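PDB 4HAM: Lmo2241 protein from Listeria monocytogenes, which probably binds DNA as a GntR-family transcription regulator, joining a winged helix-turn-helix domain to a helical C-terminal part. Local coordinates for residues Phe5-Lys10 with Ile48-Asn53. Numbering follows the deposited sequence.
Sequences FTINTK and IGVNPN. With SO4 (sulfate ion), chain C.
Ile7, in the extended part of 5-10 (Phe5 to Asn8), meets Ile48 and Val50 on either side of the turn at Gly49, where phi becomes positive and the chain leaves helix 41-48 before helix 52-64 begins. The turn is that of a helix-turn-helix, and the N-terminal arm touches it through side chains alone, with no hydrogen bond between the two segments. The tip of Ile7 does the touching: its CD1 lies 4.2 Å from CD1 of Ile48 and the same 4.2 Å from CG2 of Val50, one methyl shared by two. With CG1 placed beside the backbone N (chi1 -72°) and the chain extended beyond it (chi2 -179°), Ile7 carries that methyl across to the turn. It meets Ile48 methyl to methyl, but Val50 at an oblique angle, on the branch anti to the carbonyl carbon. Ile7 also rests on Ile15 and Gln18, so it bridges helix 15-29 and the turn, while Gln18 donates through NE2 to Asn8 O and ties down the arm. Next along the turn, Asn51 is the N-cap of helix 52-64. Its OD1 accepts both Asn53 N, 2.9 Å away and above the carbonyl plane, and Asn53 ND2, 3.0 Å away and on an in-plane lone pair. This double grip limits rotation of the amide, whose ND2 points nearly straight at O4 of a sulfate (3.0 Å, 171°), an ion probably taken from the crystallisation liquor. As helix 52-64 occupies the place of the recognition helix, the anion may mark a spot suited to a DNA phosphate. With only 103 Å² buried and methyls at van der Waals range, the contact implies a modest, nondirectional apolar attachment of the arm to the turn, whereas the capping bonds of Asn51 OD1 serve the start of helix 52-64.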
loop_
_atom_site.group_PDB
_atom_site.type_symbol
_atom_site.label_atom_id
_atom_site.label_comp_id
_atom_site.label_asym_id
_atom_site.label_seq_id
_atom_site.Cartn_x
_atom_site.Cartn_y
_atom_site.Cartn_z
ATOM N N PHE A 5 -9.260 -19.983 5.733
ATOM C CA PHE A 5 -8.012 -19.433 5.233
ATOM C C PHE A 5 -6.982 -19.269 6.340
ATOM O O PHE A 5 -7.262 -19.437 7.525
ATOM C CB PHE A 5 -8.242 -18.092 4.508
ATOM C CG PHE A 5 -9.040 -17.090 5.309
ATOM C CD1 PHE A 5 -8.440 -16.351 6.320
ATOM C CD2 PHE A 5 -10.388 -16.882 5.038
ATOM C CE1 PHE A 5 -9.171 -15.418 7.058
ATOM C CE2 PHE A 5 -11.132 -15.945 5.767
ATOM C CZ PHE A 5 -10.518 -15.216 6.778
ATOM N N THR A 6 -5.776 -18.939 5.926
ATOM C CA THR A 6 -4.682 -18.722 6.846
ATOM C C THR A 6 -4.710 -17.304 7.398
ATOM O O THR A 6 -4.896 -16.351 6.663
ATOM C CB THR A 6 -3.373 -18.941 6.105
ATOM O OG1 THR A 6 -3.208 -20.349 5.897
ATOM C CG2 THR A 6 -2.188 -18.375 6.893
ATOM N N ILE A 7 -4.545 -17.181 8.706
ATOM C CA ILE A 7 -4.358 -15.875 9.324
ATOM C C ILE A 7 -2.961 -15.845 9.956
ATOM O O ILE A 7 -2.571 -16.787 10.651
ATOM C CB ILE A 7 -5.444 -15.602 10.382
ATOM C CG1 ILE A 7 -6.786 -15.345 9.699
ATOM C CG2 ILE A 7 -5.091 -14.381 11.210
ATOM C CD1 ILE A 7 -7.892 -15.056 10.661
ATOM N N ASN A 8 -2.215 -14.774 9.697
ATOM C CA ASN A 8 -0.846 -14.627 10.181
ATOM C C ASN A 8 -0.800 -13.542 11.244
ATOM O O ASN A 8 -0.931 -12.360 10.941
ATOM C CB ASN A 8 0.087 -14.276 9.017
ATOM C CG ASN A 8 1.526 -14.023 9.459
ATOM O OD1 ASN A 8 1.906 -14.296 10.599
ATOM N ND2 ASN A 8 2.335 -13.504 8.543
ATOM N N THR A 9 -0.626 -13.951 12.493
ATOM C CA THR A 9 -0.706 -13.016 13.607
ATOM C C THR A 9 0.530 -12.114 13.721
ATOM O O THR A 9 0.533 -11.152 14.488
ATOM C CB THR A 9 -0.929 -13.760 14.927
ATOM O OG1 THR A 9 0.183 -14.626 15.167
ATOM C CG2 THR A 9 -2.197 -14.594 14.849
ATOM N N LYS A 10 1.570 -12.417 12.952
ATOM C CA LYS A 10 2.762 -11.573 12.929
ATOM C C LYS A 10 2.814 -10.674 11.689
ATOM O O LYS A 10 3.806 -9.994 11.437
ATOM C CB LYS A 10 4.027 -12.425 13.051
ATOM C CG LYS A 10 4.215 -13.025 14.437
ATOM C CD LYS A 10 5.546 -13.751 14.565
ATOM C CE LYS A 10 5.701 -14.366 15.949
ATOM N NZ LYS A 10 7.016 -15.048 16.118
ATOM N N ILE A 48 -13.184 -19.908 13.339
ATOM C CA ILE A 48 -11.763 -19.580 13.169
ATOM C C ILE A 48 -11.022 -19.308 14.474
ATOM O O ILE A 48 -9.789 -19.296 14.495
ATOM C CB ILE A 48 -11.517 -18.434 12.165
ATOM C CG1 ILE A 48 -12.144 -17.138 12.655
ATOM C CG2 ILE A 48 -12.052 -18.815 10.802
ATOM C CD1 ILE A 48 -11.900 -15.978 11.705
ATOM N N GLY A 49 -11.761 -19.118 15.561
ATOM C CA GLY A 49 -11.139 -18.928 16.859
ATOM C C GLY A 49 -10.607 -17.510 17.009
ATOM O O GLY A 49 -9.530 -17.277 17.567
ATOM N N VAL A 50 -11.376 -16.558 16.496
ATOM C CA VAL A 50 -11.036 -15.144 16.565
ATOM C C VAL A 50 -12.093 -14.398 17.381
ATOM O O VAL A 50 -13.266 -14.776 17.398
ATOM C CB VAL A 50 -10.933 -14.554 15.130
ATOM C CG1 VAL A 50 -10.828 -13.041 15.144
ATOM C CG2 VAL A 50 -9.727 -15.155 14.419
ATOM N N ASN A 51 -11.661 -13.363 18.090
ATOM C CA ASN A 51 -12.557 -12.453 18.791
ATOM C C ASN A 51 -13.757 -12.041 17.901
ATOM O O ASN A 51 -13.563 -11.494 16.820
ATOM C CB ASN A 51 -11.713 -11.236 19.206
ATOM C CG ASN A 51 -12.436 -10.294 20.136
ATOM O OD1 ASN A 51 -13.660 -10.249 20.172
ATOM N ND2 ASN A 51 -11.665 -9.509 20.889
ATOM N N PRO A 52 -14.997 -12.340 18.339
ATOM C CA PRO A 52 -16.197 -11.942 17.582
ATOM C C PRO A 52 -16.213 -10.447 17.237
ATOM O O PRO A 52 -16.686 -10.066 16.164
ATOM C CB PRO A 52 -17.339 -12.265 18.551
ATOM C CG PRO A 52 -16.798 -13.397 19.372
ATOM C CD PRO A 52 -15.348 -13.044 19.584
ATOM N N ASN A 53 -15.679 -9.614 18.121
ATOM C CA ASN A 53 -15.592 -8.178 17.832
ATOM C C ASN A 53 -14.634 -7.864 16.663
ATOM O O ASN A 53 -14.842 -6.912 15.901
ATOM C CB ASN A 53 -15.219 -7.398 19.090
ATOM C CG ASN A 53 -16.213 -7.621 20.230
ATOM O OD1 ASN A 53 -17.326 -7.100 20.204
ATOM N ND2 ASN A 53 -15.811 -8.406 21.232
HETATM S S SO4 C . -8.312 -11.221 21.284
HETATM O O1 SO4 C . -8.002 -10.895 22.674
HETATM O O2 SO4 C . -7.133 -11.792 20.634
HETATM O O3 SO4 C . -9.388 -12.198 21.249
HETATM O O4 SO4 C . -8.726 -10.004 20.574
#